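Csc2 (Thermofilum pendens, PDB 4TXD) is a Cas7-family protein of the type I-D CRISPR system that probably binds the guide RNA and carries a zinc ion. Local coordinates at residues 264-269 with 275-280; 106-111 with 342-347. One frame throughout, in Å; residues are numbered along the deposited sequence. Where two conformers were deposited one is given.

Interaction 1 (264-269 with 275-280); sequences TLRELG and YGTVRV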
loop_
_atom_site.group_PDB
_atom_site.type_symbol
_atom_site.label_atom_id
_atom_site.label_comp_id
_atom_site.label_asym_id
_atom_site.label_seq_id
_atom_site.Cartn_x
_atom_site.Cartn_y
_atom_site.Cartn_z
ATOM N N THR A 264 -6.633 7.494 2.413
ATOM C CA THR A 264 -7.230 8.389 1.429
ATOM C C THR A 264 -7.730 7.695 0.180
ATOM O O THR A 264 -8.187 8.354 -0.754
ATOM C CB THR A 264 -6.246 9.505 1.001
ATOM O OG1 THR A 264 -4.975 8.936 0.663
ATOM C CG2 THR A 264 -6.067 10.513 2.140
ATOM N N LEU A 265 -7.648 6.369 0.159
ATOM C CA LEU A 265 -8.290 5.589 -0.892
ATOM C C LEU A 265 -9.791 5.877 -0.953
ATOM O O LEU A 265 -10.489 5.787 0.057
ATOM C CB LEU A 265 -8.077 4.088 -0.663
ATOM C CG LEU A 265 -6.712 3.489 -0.976
ATOM C CD1 LEU A 265 -6.653 2.055 -0.489
ATOM C CD2 LEU A 265 -6.484 3.573 -2.483
ATOM N N ARG A 266 -10.274 6.198 -2.139
ATOM C CA ARG A 266 -11.698 6.397 -2.338
ATOM C C ARG A 266 -12.141 5.801 -3.672
ATOM O O ARG A 266 -12.799 4.750 -3.697
ATOM C CB ARG A 266 -12.052 7.889 -2.250
ATOM C CG ARG A 266 -13.532 8.147 -2.393
ATOM C CD ARG A 266 -13.964 9.480 -1.796
ATOM N NE ARG A 266 -15.366 9.436 -1.384
ATOM C CZ ARG A 266 -16.395 9.651 -2.198
ATOM N NH1 ARG A 266 -16.186 9.933 -3.479
ATOM N NH2 ARG A 266 -17.637 9.585 -1.732
ATOM N N GLU A 267 -11.776 6.439 -4.783
ATOM C CA GLU A 267 -12.166 5.918 -6.093
ATOM C C GLU A 267 -11.158 4.889 -6.578
ATOM O O GLU A 267 -10.009 5.222 -6.840
ATOM C CB GLU A 267 -12.297 7.043 -7.121
ATOM C CG GLU A 267 -13.231 8.176 -6.707
ATOM C CD GLU A 267 -14.684 7.751 -6.598
ATOM O OE1 GLU A 267 -15.033 6.658 -7.103
ATOM O OE2 GLU A 267 -15.483 8.519 -6.004
ATOM N N LEU A 268 -11.593 3.637 -6.686
ATOM C CA LEU A 268 -10.712 2.542 -7.090
ATOM C C LEU A 268 -10.966 2.202 -8.540
ATOM O O LEU A 268 -12.119 2.118 -8.976
ATOM C CB LEU A 268 -10.928 1.299 -6.220
ATOM C CG LEU A 268 -10.801 1.450 -4.702
ATOM C CD1 LEU A 268 -10.923 0.088 -4.029
ATOM C CD2 LEU A 268 -9.479 2.138 -4.312
ATOM N N GLY A 269 -9.889 2.000 -9.289
ATOM C CA GLY A 269 -10.006 1.630 -10.688
ATOM C C GLY A 269 -8.652 1.285 -11.273
ATOM O O GLY A 269 -7.854 0.582 -10.654
ATOM N N TYR A 275 -13.023 -2.151 -8.926
ATOM C CA TYR A 275 -13.635 -0.843 -9.344
ATOM C C TYR A 275 -14.944 -0.282 -8.639
ATOM O O TYR A 275 -15.690 -1.082 -8.193
ATOM C CB TYR A 275 -14.057 -1.031 -10.808
ATOM C CG TYR A 275 -12.951 -1.659 -11.628
ATOM C CD1 TYR A 275 -11.930 -0.878 -12.161
ATOM C CD2 TYR A 275 -12.896 -3.038 -11.821
ATOM C CE1 TYR A 275 -10.900 -1.447 -12.881
ATOM C CE2 TYR A 275 -11.871 -3.614 -12.542
ATOM C CZ TYR A 275 -10.875 -2.815 -13.069
ATOM O OH TYR A 275 -9.849 -3.380 -13.787
ATOM N N GLY A 276 -14.756 0.899 -8.083
ATOM C CA GLY A 276 -15.841 1.484 -7.309
ATOM C C GLY A 276 -15.321 2.427 -6.247
ATOM O O GLY A 276 -14.131 2.743 -6.220
ATOM N N THR A 277 -16.212 2.868 -5.364
ATOM C CA THR A 277 -15.838 3.803 -4.310
ATOM C C THR A 277 -15.780 3.136 -2.946
ATOM O O THR A 277 -16.705 2.431 -2.546
ATOM C CB THR A 277 -16.839 4.984 -4.255
ATOM O OG1 THR A 277 -16.969 5.550 -5.565
ATOM C CG2 THR A 277 -16.373 6.043 -3.273
ATOM N N VAL A 278 -14.690 3.359 -2.220
ATOM C CA VAL A 278 -14.573 2.818 -0.883
ATOM C C VAL A 278 -14.290 3.919 0.120
ATOM O O VAL A 278 -13.964 5.045 -0.250
ATOM C CB VAL A 278 -13.447 1.758 -0.763
ATOM C CG1 VAL A 278 -13.711 0.587 -1.715
ATOM C CG2 VAL A 278 -12.070 2.396 -1.018
ATOM N N ARG A 279 -14.432 3.564 1.387
ATOM C CA ARG A 279 -13.888 4.335 2.486
ATOM C C ARG A 279 -13.015 3.404 3.316
ATOM O O ARG A 279 -13.429 2.308 3.716
ATOM C CB ARG A 279 -14.990 4.967 3.345
ATOM C CG ARG A 279 -14.428 5.801 4.483
ATOM C CD ARG A 279 -15.501 6.551 5.264
ATOM N NE ARG A 279 -14.906 7.296 6.374
ATOM C CZ ARG A 279 -14.980 6.932 7.652
ATOM N NH1 ARG A 279 -15.651 5.840 7.998
ATOM N NH2 ARG A 279 -14.396 7.670 8.588
ATOM N N VAL A 280 -11.784 3.835 3.549
ATOM C CA VAL A 280 -10.829 3.041 4.292
ATOM C C VAL A 280 -10.578 3.695 5.623
ATOM O O VAL A 280 -10.427 4.915 5.692
ATOM C CB VAL A 280 -9.483 2.892 3.526
ATOM C CG1 VAL A 280 -8.479 2.096 4.352
ATOM C CG2 VAL A 280 -9.710 2.243 2.143
HETATM O O HOH W 1 -10.817 6.376 2.493
HETATM O O HOH W 2 -15.400 7.497 0.329
#
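Leu265 brings its CB to within 3.7 Å of Val280 CG2; both residues are buried, and their aliphatic carbons suit a place between helix 94-115 and strand 52-61. Leu265 O and Val280 N, 4.2 Å apart, do not bond directly; a water accepts from Val280 N, but its very short contact with Leu265 O is doubtful. Arg266 O accepts a bond from Val278 N at 2.8 Å. With CG anti to the backbone N (chi1 -178°), the extended Arg266 side chain runs beside Thr277, whose CG2 sits 3.8 Å above the centre of the guanidinium plane. Glu267 bends at chi2 and closes the cluster: its OE1 takes the Thr277 hydroxyl hydrogen on the syn side, from 33° out of the carboxylate plane (OG1 to OE1 2.7 Å), while OE2 forms a salt bridge with Arg266 NH1. Threonine fits here because it offers a methyl to one neighbour and a hydroxyl to the other. Leu268 pairs with Gly276 through both backbone bonds of an antiparallel hydrogen-bonded pair, and its CD1 meets Val278 CG1 at 3.7 Å. The Gly276 backbone angles would jam a CB against the preceding carbonyl oxygen. The segments form a beta-hairpin that pairs strand 267-268 with strand 277-288; Leu265 and Leu268 lean on helix 94-115, while Val278 and Val280 pack against strand 52-61.

Interaction 2 (106-111 with 342-347); sequences LQLLRE and GLFKDL
Phe344 pushes the far end of its ring against helix 94-115, where CE2 and CZ each come to 3.6 Å from Leu108 CB. That CB meets the ring obliquely; taken as wholes, the two side chains cross at about a right angle. Beside it, the ring's rim faces the backbone: Leu109 N lies near the ring plane, 3.8 Å from CE2. Leu109 adds one methyl, its CD2 touching Phe344 CD2 at 3.8 Å. The same methyl also reaches Leu347 CD2, 4.1 Å away, one turn further along helix 343-365. Leu347, with CG anti to its backbone N (chi1 180°), lays that CD2 over the centre of one ring face of Phe344, 4.0 Å above the plane, so the ring is backed by its own helix while it meets the other. Phenylalanine suits this place because the axes of 106-111 and 343-347 approach to 11.2 Å and cross at -111°, a separation that a long, flat side chain can span. Replacing this ring by an alanine is likely to open a gap between the helices and leave Leu108 CB and Leu109 CD2 without their main partner across the contact. Around the contact, Leu108 also packs on helix 252-263, while Leu109 and Leu347 share Pro169. Leu109 further lies about 4 Å, side chain to side chain, from Cys168, a ligand of the zinc ion. Across these segments the chemistry is wholly apolar, which implies that the contact depends on burial and the fit of side chains rather than on any polar pairing.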
loop_
_atom_site.group_PDB
_atom_site.type_symbol
_atom_site.label_atom_id
_atom_site.label_comp_id
_atom_site.label_asym_id
_atom_site.label_seq_id
_atom_site.Cartn_x
_atom_site.Cartn_y
_atom_site.Cartn_z
ATOM N N LEU A 106 0.902 7.638 -5.673
ATOM C CA LEU A 106 1.338 8.297 -6.862
ATOM C C LEU A 106 0.502 9.549 -7.153
ATOM O O LEU A 106 1.018 10.566 -7.572
ATOM C CB LEU A 106 1.319 7.339 -8.024
ATOM C CG LEU A 106 1.662 7.942 -9.357
ATOM C CD1 LEU A 106 2.888 8.825 -9.280
ATOM C CD2 LEU A 106 1.782 6.936 -10.465
ATOM N N GLN A 107 -0.793 9.453 -6.910
ATOM C CA GLN A 107 -1.674 10.594 -7.179
ATOM C C GLN A 107 -1.393 11.687 -6.154
ATOM O O GLN A 107 -1.383 12.874 -6.489
ATOM C CB GLN A 107 -3.150 10.165 -7.169
ATOM C CG GLN A 107 -4.135 11.235 -7.678
ATOM C CD GLN A 107 -3.813 11.732 -9.082
ATOM O OE1 GLN A 107 -3.344 10.977 -9.943
ATOM N NE2 GLN A 107 -4.056 13.019 -9.314
ATOM N N LEU A 108 -1.135 11.291 -4.911
ATOM C CA LEU A 108 -0.796 12.240 -3.867
ATOM C C LEU A 108 0.529 12.926 -4.206
ATOM O O LEU A 108 0.670 14.130 -3.991
ATOM C CB LEU A 108 -0.726 11.552 -2.501
ATOM C CG LEU A 108 -2.074 11.015 -1.983
ATOM C CD1 LEU A 108 -1.875 10.237 -0.711
ATOM C CD2 LEU A 108 -3.054 12.165 -1.738
ATOM N N LEU A 109 1.483 12.166 -4.751
ATOM C CA LEU A 109 2.770 12.730 -5.184
ATOM C C LEU A 109 2.589 13.734 -6.306
ATOM O O LEU A 109 3.279 14.761 -6.356
ATOM C CB LEU A 109 3.737 11.628 -5.647
ATOM C CG LEU A 109 4.335 10.789 -4.526
ATOM C CD1 LEU A 109 4.985 9.516 -5.085
ATOM C CD2 LEU A 109 5.331 11.629 -3.732
ATOM N N ARG A 110 1.681 13.426 -7.225
ATOM C CA ARG A 110 1.384 14.356 -8.302
ATOM C C ARG A 110 0.757 15.642 -7.762
ATOM O O ARG A 110 1.075 16.739 -8.225
ATOM C CB ARG A 110 0.474 13.708 -9.326
ATOM C CG ARG A 110 1.196 12.768 -10.260
ATOM C CD ARG A 110 0.207 11.920 -11.026
ATOM N NE ARG A 110 0.868 11.029 -11.973
ATOM C CZ ARG A 110 0.305 9.932 -12.474
ATOM N NH1 ARG A 110 -0.924 9.585 -12.099
ATOM N NH2 ARG A 110 0.972 9.174 -13.338
ATOM N N GLU A 111 -0.110 15.512 -6.767
ATOM C CA GLU A 111 -0.736 16.687 -6.169
ATOM C C GLU A 111 0.256 17.489 -5.334
ATOM O O GLU A 111 0.146 18.718 -5.233
ATOM C CB GLU A 111 -1.946 16.278 -5.329
ATOM C CG GLU A 111 -3.117 15.826 -6.211
ATOM C CD GLU A 111 -4.338 15.380 -5.419
ATOM O OE1 GLU A 111 -4.351 15.506 -4.167
ATOM O OE2 GLU A 111 -5.284 14.899 -6.073
ATOM N N GLY A 342 5.575 20.198 3.891
ATOM C CA GLY A 342 5.021 19.237 4.830
ATOM C C GLY A 342 5.654 17.852 4.719
ATOM O O GLY A 342 6.764 17.701 4.204
ATOM N N LEU A 343 4.941 16.840 5.206
ATOM C CA LEU A 343 5.444 15.461 5.219
ATOM C C LEU A 343 5.979 14.947 3.870
ATOM O O LEU A 343 6.930 14.163 3.845
ATOM C CB LEU A 343 4.348 14.504 5.706
ATOM C CG LEU A 343 4.764 13.029 5.754
ATOM C CD1 LEU A 343 5.094 12.621 7.183
ATOM C CD2 LEU A 343 3.697 12.132 5.150
ATOM N N PHE A 344 5.378 15.357 2.761
ATOM C CA PHE A 344 5.789 14.781 1.478
ATOM C C PHE A 344 7.159 15.284 1.043
ATOM O O PHE A 344 7.801 14.686 0.178
ATOM C CB PHE A 344 4.755 15.049 0.382
ATOM C CG PHE A 344 3.735 13.930 0.238
ATOM C CD1 PHE A 344 3.114 13.403 1.362
ATOM C CD2 PHE A 344 3.423 13.400 -1.004
ATOM C CE1 PHE A 344 2.188 12.363 1.250
ATOM C CE2 PHE A 344 2.497 12.356 -1.129
ATOM C CZ PHE A 344 1.879 11.840 0.002
ATOM N N LYS A 345 7.615 16.375 1.648
ATOM C CA LYS A 345 8.984 16.811 1.431
ATOM C C LYS A 345 9.926 15.819 2.103
ATOM O O LYS A 345 10.923 15.388 1.518
ATOM C CB LYS A 345 9.206 18.228 1.973
ATOM C CG LYS A 345 10.556 18.838 1.581
ATOM C CD LYS A 345 10.744 20.206 2.246
ATOM C CE LYS A 345 12.088 20.838 1.885
ATOM N NZ LYS A 345 12.289 22.175 2.534
ATOM N N ASP A 346 9.603 15.445 3.331
ATOM C CA ASP A 346 10.431 14.498 4.048
ATOM C C ASP A 346 10.331 13.114 3.409
ATOM O O ASP A 346 11.290 12.345 3.436
ATOM C CB ASP A 346 10.042 14.463 5.510
ATOM C CG ASP A 346 10.232 15.807 6.175
ATOM O OD1 ASP A 346 11.327 16.384 6.022
ATOM O OD2 ASP A 346 9.285 16.298 6.819
ATOM N N LEU A 347 9.181 12.826 2.812
ATOM C CA LEU A 347 8.992 11.577 2.083
ATOM C C LEU A 347 9.938 11.497 0.883
ATOM O O LEU A 347 10.566 10.467 0.628
ATOM C CB LEU A 347 7.542 11.442 1.616
ATOM C CG LEU A 347 7.208 10.170 0.830
ATOM C CD1 LEU A 347 7.342 8.910 1.709
ATOM C CD2 LEU A 347 5.816 10.277 0.159
#

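Both interactions use helix 94-115, but differently: interaction 2 is made by the helix itself, whereas interaction 1 rests beside it. They meet where Thr264 OG1 lies 3.6 Å from Leu108 CD1, although their centres are 19 Å apart. In sequence, the local pairing 264-269 with 275-280 is nested within the long loop closed by 106-111 with 342-347. Interaction 2 is fully buried and depends on leucine and phenylalanine side chains near the zinc site. Interaction 1 is partly buried, away from that site, and combines backbone hydrogen bonds, an aliphatic side turned inward and a charged, exposed side carrying arginine and glutamate.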